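Local coordinates for uncharacterized protein DUF1185 (Bordetella bronchiseptica RB50, PDB 3BYQ) that is of unknown function but has a variant of the Bacillus chorismate mutase fold and may take part in amino-acid metabolism, at residues S3-R8 with A36-P41; A83-V88 with A122-G127; A96-A101 with F164-G169. All blocks are in the same frame, centred on the assembly; numbering follows the deposited sequence. Where two conformers were deposited one is given.

Contact 1: S3-R8 with A36-P41. With EDO (1,2-ethanediol), chain X.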
ATOM      1  N   SER B   3       0.119 -10.914  34.488  1.00 32.74           N
ATOM      2  CA  SER B   3      -0.442  -9.903  33.604  1.00 27.46           C
ATOM      3  C   SER B   3      -0.658 -10.427  32.210  1.00 25.03           C
ATOM      4  O   SER B   3       0.129 -11.193  31.679  1.00 24.37           O
ATOM      5  CB  SER B   3       0.481  -8.697  33.511  1.00 29.09           C
ATOM      6  OG  SER B   3      -0.056  -7.724  32.655  1.00 26.06           O
ATOM      7  N   LEU B   4      -1.740  -9.955  31.629  1.00 22.45           N
ATOM      8  CA  LEU B   4      -2.096 -10.281  30.243  1.00 22.15           C
ATOM      9  C   LEU B   4      -1.571  -9.225  29.287  1.00 23.74           C
ATOM     10  O   LEU B   4      -1.863  -9.270  28.073  1.00 25.07           O
ATOM     11  CB  LEU B   4      -3.620 -10.324  30.094  1.00 21.20           C
ATOM     12  CG  LEU B   4      -4.339 -11.446  30.823  1.00 20.16           C
ATOM     13  CD1 LEU B   4      -5.880 -11.238  30.787  1.00 19.58           C
ATOM     14  CD2 LEU B   4      -3.907 -12.769  30.182  1.00 18.57           C
ATOM     15  N   ILE B   5      -0.807  -8.283  29.828  1.00 19.39           N
ATOM     16  CA  ILE B   5      -0.338  -7.125  29.046  1.00 19.83           C
ATOM     17  C   ILE B   5       1.161  -7.100  28.959  1.00 20.68           C
ATOM     18  O   ILE B   5       1.844  -6.837  29.934  1.00 22.66           O
ATOM     19  CB  ILE B   5      -0.843  -5.809  29.629  1.00 20.68           C
ATOM     20  CG1 ILE B   5      -2.376  -5.826  29.733  1.00 24.18           C
ATOM     21  CG2 ILE B   5      -0.345  -4.615  28.762  1.00 21.25           C
ATOM     22  CD1 ILE B   5      -2.945  -4.536  30.330  1.00 28.55           C
ATOM     23  N   GLU B   6       1.665  -7.387  27.768  1.00 19.69           N
ATOM     24  CA  GLU B   6       3.114  -7.376  27.516  1.00 17.34           C
ATOM     25  C   GLU B   6       3.392  -6.473  26.326  1.00 18.33           C
ATOM     26  O   GLU B   6       3.074  -6.819  25.213  1.00 16.94           O
ATOM     27  CB  GLU B   6       3.609  -8.781  27.227  1.00 19.92           C
ATOM     28  CG  GLU B   6       3.381  -9.722  28.380  1.00 22.44           C
ATOM     29  CD  GLU B   6       3.708 -11.160  28.043  1.00 29.03           C
ATOM     30  OE1 GLU B   6       4.182 -11.454  26.920  1.00 26.06           O
ATOM     31  OE2 GLU B   6       3.471 -12.006  28.914  1.00 34.37           O
ATOM     32  N   ILE B   7       4.024  -5.335  26.588  1.00 18.10           N
ATOM     33  CA  ILE B   7       4.294  -4.315  25.541  1.00 16.29           C
ATOM     34  C   ILE B   7       5.639  -4.538  24.826  1.00 14.82           C
ATOM     35  O   ILE B   7       6.703  -4.589  25.460  1.00 17.36           O
ATOM     36  CB  ILE B   7       4.286  -2.889  26.158  1.00 17.08           C
ATOM     37  CG1 ILE B   7       2.988  -2.612  26.919  1.00 21.40           C
ATOM     38  CG2 ILE B   7       4.515  -1.793  25.067  1.00 19.21           C
ATOM     39  CD1 ILE B   7       3.020  -1.328  27.721  1.00 19.85           C
ATOM     40  N   ARG B   8       5.586  -4.627  23.500  1.00 15.77           N
ATOM     41  CA  ARG B   8       6.771  -4.771  22.682  1.00 16.88           C
ATOM     42  C   ARG B   8       7.352  -3.398  22.346  1.00 14.72           C
ATOM     43  O   ARG B   8       8.537  -3.144  22.455  1.00 16.30           O
ATOM     44  CB  ARG B   8       6.450  -5.541  21.394  1.00 15.32           C
ATOM     45  CG  ARG B   8       7.684  -5.679  20.534  1.00 15.57           C
ATOM     46  CD  ARG B   8       7.564  -6.684  19.415  1.00 14.21           C
ATOM     47  NE  ARG B   8       6.545  -6.390  18.426  1.00 17.01           N
ATOM     48  CZ  ARG B   8       6.737  -5.709  17.306  1.00 18.89           C
ATOM     49  NH1 ARG B   8       7.892  -5.164  17.047  1.00 18.01           N
ATOM     50  NH2 ARG B   8       5.726  -5.533  16.467  1.00 17.97           N
ATOM     51  N   ALA B  36       0.421   1.462  21.595  1.00 18.15           N
ATOM     52  CA  ALA B  36       1.160   0.364  22.210  1.00 14.55           C
ATOM     53  C   ALA B  36       0.840  -0.935  21.467  1.00 14.33           C
ATOM     54  O   ALA B  36      -0.344  -1.240  21.200  1.00 17.13           O
ATOM     55  CB  ALA B  36       0.806   0.198  23.692  1.00 14.69           C
ATOM     56  N   VAL B  37       1.914  -1.686  21.209  1.00 14.69           N
ATOM     57  CA  VAL B  37       1.861  -2.991  20.562  1.00 15.66           C
ATOM     58  C   VAL B  37       2.074  -4.017  21.645  1.00 15.21           C
ATOM     59  O   VAL B  37       3.087  -4.002  22.322  1.00 17.23           O
ATOM     60  CB  VAL B  37       2.926  -3.148  19.479  1.00 17.15           C
ATOM     61  CG1 VAL B  37       2.860  -4.532  18.874  1.00 16.98           C
ATOM     62  CG2 VAL B  37       2.762  -2.072  18.393  1.00 15.52           C
ATOM     63  N   ILE B  38       1.062  -4.858  21.833  1.00 15.59           N
ATOM     64  CA  ILE B  38       1.083  -5.895  22.859  1.00 14.72           C
ATOM     65  C   ILE B  38       0.843  -7.282  22.289  1.00 15.44           C
ATOM     66  O   ILE B  38       0.343  -7.432  21.214  1.00 15.63           O
ATOM     67  CB  ILE B  38       0.103  -5.618  24.011  1.00 15.79           C
ATOM     68  CG1 ILE B  38      -1.365  -5.923  23.642  1.00 16.23           C
ATOM     69  CG2 ILE B  38       0.256  -4.163  24.522  1.00 14.81           C
ATOM     70  CD1 ILE B  38      -2.345  -5.972  24.872  1.00 15.15           C
ATOM     71  N   ARG B  39       1.304  -8.292  23.012  1.00 16.86           N
ATOM     72  CA  ARG B  39       1.048  -9.670  22.617  1.00 16.53           C
ATOM     73  C   ARG B  39      -0.434  -9.929  22.783  1.00 17.68           C
ATOM     74  O   ARG B  39      -1.062  -9.457  23.735  1.00 18.54           O
ATOM     75  CB  ARG B  39       1.844 -10.635  23.500  1.00 16.97           C
ATOM     76  CG  ARG B  39       1.693 -12.082  23.088  1.00 21.66           C
ATOM     77  CD  ARG B  39       2.639 -12.978  23.871  1.00 22.46           C
ATOM     78  NE  ARG B  39       2.320 -12.980  25.286  1.00 19.48           N
ATOM     79  CZ  ARG B  39       1.357 -13.712  25.854  1.00 20.81           C
ATOM     80  NH1 ARG B  39       0.571 -14.468  25.113  1.00 24.29           N
ATOM     81  NH2 ARG B  39       1.169 -13.634  27.174  1.00 27.12           N
ATOM     82  N   ASN B  40      -0.992 -10.695  21.855  1.00 17.95           N
ATOM     83  CA  ASN B  40      -2.375 -11.111  21.952  1.00 15.87           C
ATOM     84  C   ASN B  40      -2.450 -12.457  22.657  1.00 15.94           C
ATOM     85  O   ASN B  40      -2.097 -13.466  22.066  1.00 18.52           O
ATOM     86  CB  ASN B  40      -3.007 -11.259  20.560  1.00 16.73           C
ATOM     87  CG  ASN B  40      -4.483 -11.559  20.605  1.00 19.25           C
ATOM     88  OD1 ASN B  40      -5.026 -11.855  21.657  1.00 19.61           O
ATOM     89  ND2 ASN B  40      -5.146 -11.464  19.454  1.00 16.23           N
ATOM     90  N   PRO B  41      -2.925 -12.498  23.917  1.00 16.16           N
ATOM     91  CA  PRO B  41      -2.964 -13.799  24.605  1.00 15.73           C
ATOM     92  C   PRO B  41      -3.975 -14.817  24.057  1.00 15.99           C
ATOM     93  O   PRO B  41      -3.961 -15.981  24.500  1.00 17.11           O
ATOM     94  CB  PRO B  41      -3.386 -13.430  26.036  1.00 17.18           C
ATOM     95  CG  PRO B  41      -3.251 -12.000  26.144  1.00 18.59           C
ATOM     96  CD  PRO B  41      -3.484 -11.446  24.776  1.00 17.87           C
TER
HETATM   97  C1  EDO X 203      -0.915 -15.281  32.446  1.00 54.95           C
HETATM   98  O1  EDO X 203      -1.665 -16.503  32.284  1.00 53.55           O
HETATM   99  C2  EDO X 203      -1.099 -14.323  31.272  1.00 54.52           C
HETATM  100  O2  EDO X 203       0.130 -14.109  30.545  1.00 44.35           O
HETATM  101  O   HOH W   1      -0.071  -8.778  26.117  1.00 19.91           O
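Glu6 and Arg39 pair through both backbone and side chain. Arg39 N donates to Glu6 O at 3.2 Å. The two side chains lie side by side and point the same way. Arg39 NE gives a nearly straight bond to Glu6 OE1 (2.9 Å, 169° at the hydrogen) and forms a salt bridge with it. OE1 lies in the guanidinium plane, but NE sits well above the carboxylate plane. The two planes are 57° apart, and the second bond, Arg39 NH2 to Glu6 OE2, is weak at 3.3 Å. The Arg39 chain bends at chi3 (64°), which places NE for its bond to Glu6 OE1.

Two residues further along the same strands, Arg8 N donates to Val37 O at 2.8 Å. Between these bonds Ile7 and Ile38 form an antiparallel non-hydrogen-bonded pair. This is the open end of the beta hairpin made by strands 7-17 and 29-39. Glu6 O and Val37 O each also receive a CA-H contact, from Ile38 and Ile7. Ile7 CG1 packs on Ile38 CG2 at 4.0 Å, and helix 51-72 covers Ile5 and Ile38.

Before Glu6 the chains part, and a water fills in. It donates to Leu4 O and Arg39 O and accepts from Glu6 N (2.8 Å to the water oxygen). Ser3 OG accepts from Ile5 N at 3.0 Å, an ST turn, and is also bonded to Glu56. A 1,2-ethanediol, probably from the crystallisation liquor, donates through O2 to Ser3 O. Its C2 touches Leu4 CD2, which reaches Pro41 CG at 4.2 Å. The guanidinium of Arg8 passes beside Val37 CG1, but its charge is met by Glu161 and Asp155.

Contact 2: A83-V88 with A122-G127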
ATOM      1  N   ALA B  83      -8.518   3.748  19.052  1.00 18.10           N
ATOM      2  CA  ALA B  83      -8.488   2.820  17.916  1.00 18.01           C
ATOM      3  C   ALA B  83      -7.726   1.569  18.229  1.00 18.49           C
ATOM      4  O   ALA B  83      -6.939   1.506  19.173  1.00 17.00           O
ATOM      5  CB  ALA B  83      -7.887   3.519  16.693  1.00 20.12           C
ATOM      6  N   ALA B  84      -8.013   0.536  17.458  1.00 15.73           N
ATOM      7  CA  ALA B  84      -7.331  -0.759  17.627  1.00 19.22           C
ATOM      8  C   ALA B  84      -7.084  -1.447  16.297  1.00 17.90           C
ATOM      9  O   ALA B  84      -7.926  -1.434  15.435  1.00 18.21           O
ATOM     10  CB  ALA B  84      -8.125  -1.701  18.521  1.00 16.99           C
ATOM     11  N   ILE B  85      -5.916  -2.046  16.173  1.00 16.51           N
ATOM     12  CA  ILE B  85      -5.568  -2.859  15.016  1.00 16.47           C
ATOM     13  C   ILE B  85      -5.093  -4.212  15.563  1.00 16.44           C
ATOM     14  O   ILE B  85      -4.048  -4.311  16.237  1.00 16.79           O
ATOM     15  CB  ILE B  85      -4.481  -2.262  14.083  1.00 18.06           C
ATOM     16  CG1 ILE B  85      -4.786  -0.803  13.791  1.00 19.15           C
ATOM     17  CG2 ILE B  85      -4.371  -3.126  12.748  1.00 15.50           C
ATOM     18  CD1 ILE B  85      -3.764  -0.067  12.982  1.00 19.66           C
ATOM     19  N   VAL B  86      -5.835  -5.249  15.201  1.00 17.37           N
ATOM     20  CA  VAL B  86      -5.567  -6.590  15.676  1.00 16.08           C
ATOM     21  C   VAL B  86      -4.825  -7.328  14.577  1.00 17.60           C
ATOM     22  O   VAL B  86      -5.116  -7.162  13.401  1.00 17.77           O
ATOM     23  CB  VAL B  86      -6.865  -7.361  16.060  1.00 17.75           C
ATOM     24  CG1 VAL B  86      -6.551  -8.751  16.640  1.00 18.43           C
ATOM     25  CG2 VAL B  86      -7.723  -6.522  17.049  1.00 15.42           C
ATOM     26  N   GLY B  87      -3.843  -8.122  14.975  1.00 17.72           N
ATOM     27  CA  GLY B  87      -3.093  -8.921  14.022  1.00 16.73           C
ATOM     28  C   GLY B  87      -3.915 -10.012  13.402  1.00 14.75           C
ATOM     29  O   GLY B  87      -4.991 -10.410  13.947  1.00 16.74           O
ATOM     30  N   VAL B  88      -3.411 -10.553  12.292  1.00 16.85           N
ATOM     31  CA  VAL B  88      -4.235 -11.474  11.494  1.00 16.09           C
ATOM     32  C   VAL B  88      -4.616 -12.793  12.144  1.00 19.70           C
ATOM     33  O   VAL B  88      -5.554 -13.430  11.670  1.00 19.43           O
ATOM     34  CB  VAL B  88      -3.696 -11.777  10.076  1.00 17.46           C
ATOM     35  CG1 VAL B  88      -3.769 -10.565   9.204  1.00 20.69           C
ATOM     36  CG2 VAL B  88      -2.318 -12.399  10.105  1.00 15.83           C
ATOM     37  N   ALA B 122      -9.743  -2.459  13.239  1.00 16.71           N
ATOM     38  CA  ALA B 122      -9.591  -3.396  12.116  1.00 14.48           C
ATOM     39  C   ALA B 122      -8.719  -4.575  12.548  1.00 17.81           C
ATOM     40  O   ALA B 122      -8.005  -4.484  13.521  1.00 17.25           O
ATOM     41  CB  ALA B 122      -8.907  -2.703  10.944  1.00 19.80           C
ATOM     42  N   VAL B 123      -8.872  -5.683  11.838  1.00 16.26           N
ATOM     43  CA  VAL B 123      -7.963  -6.836  11.914  1.00 16.74           C
ATOM     44  C   VAL B 123      -7.168  -6.720  10.624  1.00 18.20           C
ATOM     45  O   VAL B 123      -7.731  -6.620   9.545  1.00 19.43           O
ATOM     46  CB  VAL B 123      -8.694  -8.175  11.979  1.00 16.97           C
ATOM     47  CG1 VAL B 123      -7.645  -9.313  11.902  1.00 16.66           C
ATOM     48  CG2 VAL B 123      -9.575  -8.234  13.235  1.00 16.92           C
ATOM     49  N   ALA B 124      -5.843  -6.663  10.729  1.00 14.75           N
ATOM     50  CA  ALA B 124      -5.044  -6.332   9.549  1.00 16.40           C
ATOM     51  C   ALA B 124      -3.632  -6.860   9.661  1.00 18.82           C
ATOM     52  O   ALA B 124      -3.202  -7.345  10.668  1.00 20.47           O
ATOM     53  CB  ALA B 124      -4.986  -4.816   9.397  1.00 15.25           C
ATOM     54  N   THR B 125      -2.954  -6.761   8.536  1.00 19.71           N
ATOM     55  CA  THR B 125      -1.548  -7.161   8.436  0.50 19.85           C
ATOM     56  C   THR B 125      -0.648  -6.098   9.064  1.00 18.75           C
ATOM     57  O   THR B 125      -1.037  -4.949   9.283  1.00 20.56           O
ATOM     58  CB  THR B 125      -1.121  -7.327   6.984  0.50 21.17           C
ATOM     59  OG1 THR B 125      -1.328  -6.089   6.309  0.50 21.70           O
ATOM     60  CG2 THR B 125      -1.917  -8.422   6.315  0.50 25.19           C
ATOM     61  N   ALA B 126       0.547  -6.520   9.432  1.00 16.86           N
ATOM     62  CA  ALA B 126       1.522  -5.617  10.014  1.00 16.40           C
ATOM     63  C   ALA B 126       1.744  -4.466   9.029  1.00 18.41           C
ATOM     64  O   ALA B 126       1.839  -4.676   7.835  1.00 18.27           O
ATOM     65  CB  ALA B 126       2.876  -6.336  10.291  1.00 18.41           C
ATOM     66  N   GLY B 127       1.809  -3.266   9.580  1.00 16.13           N
ATOM     67  CA  GLY B 127       2.007  -2.054   8.828  1.00 15.92           C
ATOM     68  C   GLY B 127       0.773  -1.355   8.360  1.00 18.03           C
ATOM     69  O   GLY B 127       0.851  -0.295   7.760  1.00 20.31           O
TER
HETATM   70  O   HOH W   2      -0.975  -8.993  11.455  1.00 13.80           O
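Ile85 has CG2 anti to its backbone N because CG1 takes chi1 -47°, beside that N. This turns Ile85 CG2 to the methyl of Ala124, 3.8 Å from Ala124 CB. Val123 has CG1 anti to its backbone N (chi1 174°). Val123 CG2 then lies beside that N and meets Val86 CB at 4.0 Å, while Val123 CG1 comes to 3.5 Å from Gly87 O.

The backbones run parallel. Ala122 N donates to Ala84 O, and Val86 N donates to Ala122 O at 2.8 Å. Ala124 N then donates to Val86 O, also at 2.8 Å. Ile85 pairs with Ala122 on one face of the sheet, and Val86 with Val123 on the other. Strands 79-86 and 119-123 are joined through helices 93-96 and 98-109, so this is a parallel beta-alpha-beta connection within a mixed sheet. Strand 161-169 borders strand 79-86 as well, and Met130 packs on Ile85 and Ala122.

Two carbonyls have further contacts. Ala122 O receives the CA-H of Ile85, and Val86 O that of Val123. Beyond the strands the chains separate. A water accepts from Val88 N and donates to Ala124 O, which is 2.9 Å from the water oxygen. Beside it, Val88 CG1 packs against Ala124 O at 3.6 Å. This end is also a subunit interface: Gln154 of a third subunit donates through NE2 to Val123 O, and Thr125 packs on Thr125 of a fourth subunit.

Contact 3: A96-A101 with F164-G169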
ATOM      1  N   ALA B  96     -12.142  -4.921  20.125  1.00 16.79           N
ATOM      2  CA  ALA B  96     -13.355  -4.313  20.642  1.00 17.06           C
ATOM      3  C   ALA B  96     -13.334  -4.085  22.148  1.00 19.00           C
ATOM      4  O   ALA B  96     -14.090  -3.261  22.681  1.00 18.13           O
ATOM      5  CB  ALA B  96     -14.576  -5.120  20.214  1.00 13.89           C
ATOM      6  N   VAL B  97     -12.465  -4.812  22.828  1.00 17.24           N
ATOM      7  CA  VAL B  97     -12.228  -4.588  24.259  1.00 19.43           C
ATOM      8  C   VAL B  97     -11.764  -3.136  24.578  1.00 17.85           C
ATOM      9  O   VAL B  97     -11.948  -2.648  25.701  1.00 17.58           O
ATOM     10  CB  VAL B  97     -11.153  -5.546  24.846  1.00 19.53           C
ATOM     11  CG1 VAL B  97     -11.655  -6.989  24.876  1.00 15.28           C
ATOM     12  CG2 VAL B  97      -9.813  -5.420  24.092  1.00 21.03           C
ATOM     13  N   TRP B  98     -11.195  -2.475  23.580  1.00 17.28           N
ATOM     14  CA  TRP B  98     -10.643  -1.120  23.742  1.00 16.24           C
ATOM     15  C   TRP B  98     -11.714  -0.023  23.851  1.00 18.53           C
ATOM     16  O   TRP B  98     -11.437   1.055  24.314  1.00 18.66           O
ATOM     17  CB  TRP B  98      -9.692  -0.840  22.599  1.00 14.90           C
ATOM     18  CG  TRP B  98      -8.703   0.310  22.822  1.00 15.21           C
ATOM     19  CD1 TRP B  98      -8.564   1.432  22.049  1.00 16.52           C
ATOM     20  CD2 TRP B  98      -7.739   0.414  23.862  1.00 16.90           C
ATOM     21  NE1 TRP B  98      -7.547   2.228  22.555  1.00 15.80           N
ATOM     22  CE2 TRP B  98      -7.036   1.632  23.669  1.00 15.49           C
ATOM     23  CE3 TRP B  98      -7.378  -0.404  24.930  1.00 16.88           C
ATOM     24  CZ2 TRP B  98      -5.993   2.017  24.482  1.00 17.76           C
ATOM     25  CZ3 TRP B  98      -6.377  -0.017  25.732  1.00 17.26           C
ATOM     26  CH2 TRP B  98      -5.698   1.204  25.528  1.00 17.80           C
ATOM     27  N   HIS B  99     -12.933  -0.303  23.401  1.00 17.91           N
ATOM     28  CA  HIS B  99     -14.004   0.680  23.543  1.00 17.88           C
ATOM     29  C   HIS B  99     -14.136   1.085  25.009  1.00 19.57           C
ATOM     30  O   HIS B  99     -14.111   2.271  25.330  1.00 19.95           O
ATOM     31  CB  HIS B  99     -15.310   0.159  22.973  1.00 18.50           C
ATOM     32  CG  HIS B  99     -15.331   0.105  21.477  1.00 22.39           C
ATOM     33  ND1 HIS B  99     -15.513   1.230  20.698  1.00 21.98           N
ATOM     34  CD2 HIS B  99     -15.245  -0.944  20.617  1.00 20.26           C
ATOM     35  CE1 HIS B  99     -15.486   0.884  19.422  1.00 21.92           C
ATOM     36  NE2 HIS B  99     -15.341  -0.426  19.342  1.00 20.12           N
ATOM     37  N   GLU B 100     -14.230   0.086  25.888  1.00 18.79           N
ATOM     38  CA  GLU B 100     -14.321   0.350  27.309  1.00 19.36           C
ATOM     39  C   GLU B 100     -12.950   0.672  27.886  1.00 20.26           C
ATOM     40  O   GLU B 100     -12.778   1.694  28.534  1.00 22.69           O
ATOM     41  CB  GLU B 100     -14.936  -0.796  28.077  1.00 18.89           C
ATOM     42  CG  GLU B 100     -15.026  -0.502  29.563  1.00 19.83           C
ATOM     43  CD  GLU B 100     -15.454  -1.680  30.348  1.00 25.39           C
ATOM     44  OE1 GLU B 100     -16.632  -2.019  30.242  1.00 24.86           O
ATOM     45  OE2 GLU B 100     -14.613  -2.261  31.057  1.00 25.63           O
ATOM     46  N   ALA B 101     -11.954  -0.156  27.584  1.00 17.87           N
ATOM     47  CA  ALA B 101     -10.633  -0.009  28.210  1.00 16.05           C
ATOM     48  C   ALA B 101      -9.959   1.303  27.869  1.00 19.48           C
ATOM     49  O   ALA B 101      -9.436   1.970  28.756  1.00 20.94           O
ATOM     50  CB  ALA B 101      -9.705  -1.198  27.892  1.00 17.67           C
ATOM     51  N   PHE B 164      -3.017  -0.985  20.209  1.00 17.98           N
ATOM     52  CA  PHE B 164      -4.042  -0.145  20.831  1.00 15.35           C
ATOM     53  C   PHE B 164      -3.569   1.291  20.825  1.00 16.34           C
ATOM     54  O   PHE B 164      -2.416   1.560  21.105  1.00 16.86           O
ATOM     55  CB  PHE B 164      -4.303  -0.589  22.272  1.00 15.21           C
ATOM     56  CG  PHE B 164      -5.002  -1.939  22.397  1.00 15.89           C
ATOM     57  CD1 PHE B 164      -6.298  -2.093  21.923  1.00 16.39           C
ATOM     58  CD2 PHE B 164      -4.414  -2.997  23.054  1.00 16.77           C
ATOM     59  CE1 PHE B 164      -6.975  -3.287  22.054  1.00 20.62           C
ATOM     60  CE2 PHE B 164      -5.092  -4.219  23.199  1.00 17.21           C
ATOM     61  CZ  PHE B 164      -6.380  -4.350  22.685  1.00 19.83           C
ATOM     62  N   ALA B 165      -4.501   2.203  20.559  1.00 16.45           N
ATOM     63  CA  ALA B 165      -4.180   3.611  20.444  1.00 16.82           C
ATOM     64  C   ALA B 165      -5.219   4.559  20.994  1.00 16.36           C
ATOM     65  O   ALA B 165      -6.443   4.265  20.963  1.00 16.73           O
ATOM     66  CB  ALA B 165      -3.959   3.951  18.939  1.00 17.24           C
ATOM     67  N   LEU B 166      -4.719   5.695  21.472  1.00 17.58           N
ATOM     68  CA  LEU B 166      -5.589   6.803  21.869  1.00 17.77           C
ATOM     69  C   LEU B 166      -5.115   8.017  21.099  1.00 18.35           C
ATOM     70  O   LEU B 166      -3.923   8.142  20.771  1.00 17.19           O
ATOM     71  CB  LEU B 166      -5.507   7.086  23.357  1.00 17.86           C
ATOM     72  CG  LEU B 166      -6.027   5.976  24.281  1.00 16.79           C
ATOM     73  CD1 LEU B 166      -5.844   6.355  25.740  1.00 17.07           C
ATOM     74  CD2 LEU B 166      -7.470   5.675  23.976  1.00 16.83           C
ATOM     75  N   VAL B 167      -6.045   8.915  20.844  1.00 16.27           N
ATOM     76  CA  VAL B 167      -5.785  10.164  20.163  1.00 15.48           C
ATOM     77  C   VAL B 167      -6.372  11.328  20.952  1.00 17.83           C
ATOM     78  O   VAL B 167      -7.466  11.242  21.463  1.00 17.37           O
ATOM     79  CB  VAL B 167      -6.393  10.175  18.746  1.00 18.36           C
ATOM     80  CG1 VAL B 167      -6.175  11.545  18.045  1.00 18.58           C
ATOM     81  CG2 VAL B 167      -5.823   9.035  17.910  1.00 20.68           C
HETATM   82  N   MSE B 168      -5.590  12.409  21.048  1.00 16.08           N
HETATM   83  CA  MSE B 168      -6.070  13.697  21.568  1.00 19.04           C
HETATM   84  C   MSE B 168      -5.593  14.813  20.664  1.00 19.71           C
HETATM   85  O   MSE B 168      -4.542  14.703  20.024  1.00 19.11           O
HETATM   86  CB  MSE B 168      -5.623  14.005  22.985  1.00 17.14           C
HETATM   87  CG  MSE B 168      -6.160  13.017  24.037  1.00 22.72           C
HETATM   88 SE   MSE B 168      -5.555  13.596  25.777  0.75 14.71          SE
HETATM   89  CE  MSE B 168      -5.968  11.981  26.743  1.00 17.63           C
ATOM     90  N   GLY B 169      -6.359  15.883  20.662  1.00 17.27           N
ATOM     91  CA  GLY B 169      -6.068  17.055  19.843  1.00 16.69           C
ATOM     92  C   GLY B 169      -6.527  18.335  20.501  1.00 17.22           C
ATOM     93  O   GLY B 169      -7.328  18.305  21.433  1.00 18.31           O
TER
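Trp98 and Phe164 pack helix 98-109 against one face of the mixed sheet, in a variant of the Bacillus chorismate mutase fold, near the centre of the chain. Strand 161-169 supplies the sheet side, and Trp98 lies on the helix.

Aromatic contact makes up most of the surface. The six-membered ring of Trp98 and the ring of Phe164 form an offset stack, with centroids 4.6 Å apart and planes at 25°. The offset places the Phe164 ring partly beyond the indole. Phe164 CD1 lies over the indole face and reaches Trp98 CD2 at 3.5 Å, while Phe164 CE1 meets Trp98 CB. Phe164 CB sits over the centre of the six-membered ring, 3.7 Å from its centroid, as a CH-pi contact. On the opposite indole face, Ala101 C lies toward the rim, so the ring is held between its own helix and the strand. The CB of Trp98 points toward the strand, and its CG is anti to the backbone N (chi1 -161°), where it meets Phe164 CD1.

Apolar contacts extend the stack. Val97 CG2 touches Phe164 CZ at 3.9 Å, the two side chains crossing at about a right angle. Trp98 CZ2 meets Leu166 CG at 4.0 Å, again with the side chains at about a right angle. Leu57 of helix 51-72 packs on Val97 and Ala101, and Ile38 and Ala84 border Phe164.

The one polar bond across the contact satisfies the buried indole nitrogen. Trp98 NE1 donates to Ala165 O, which lies near the indole plane. The approach is from above the carbonyl plane, 52° out of it, with Trp98 NE1 2.8 Å from Ala165 O.

All three contacts reach one mixed sheet. Contact 3 is the most central, about 5 Å from the centre of the chain to its own centre, and is mostly aromatic packing of helix on sheet. Contact 2 is also buried but lies at strand ends, where backbone bonds prevail and other subunits close over it. Contact 1 is partly exposed, and it alone has a salt bridge across its segments. Strand 161-169 links them: it neighbours strand 29-39 of contact 1 and strand 79-86 of contact 2. Phe164 touches both, meeting Ile38 CD1 through CE2 at 3.7 Å and Ala84 CB through CD1 at 3.9 Å.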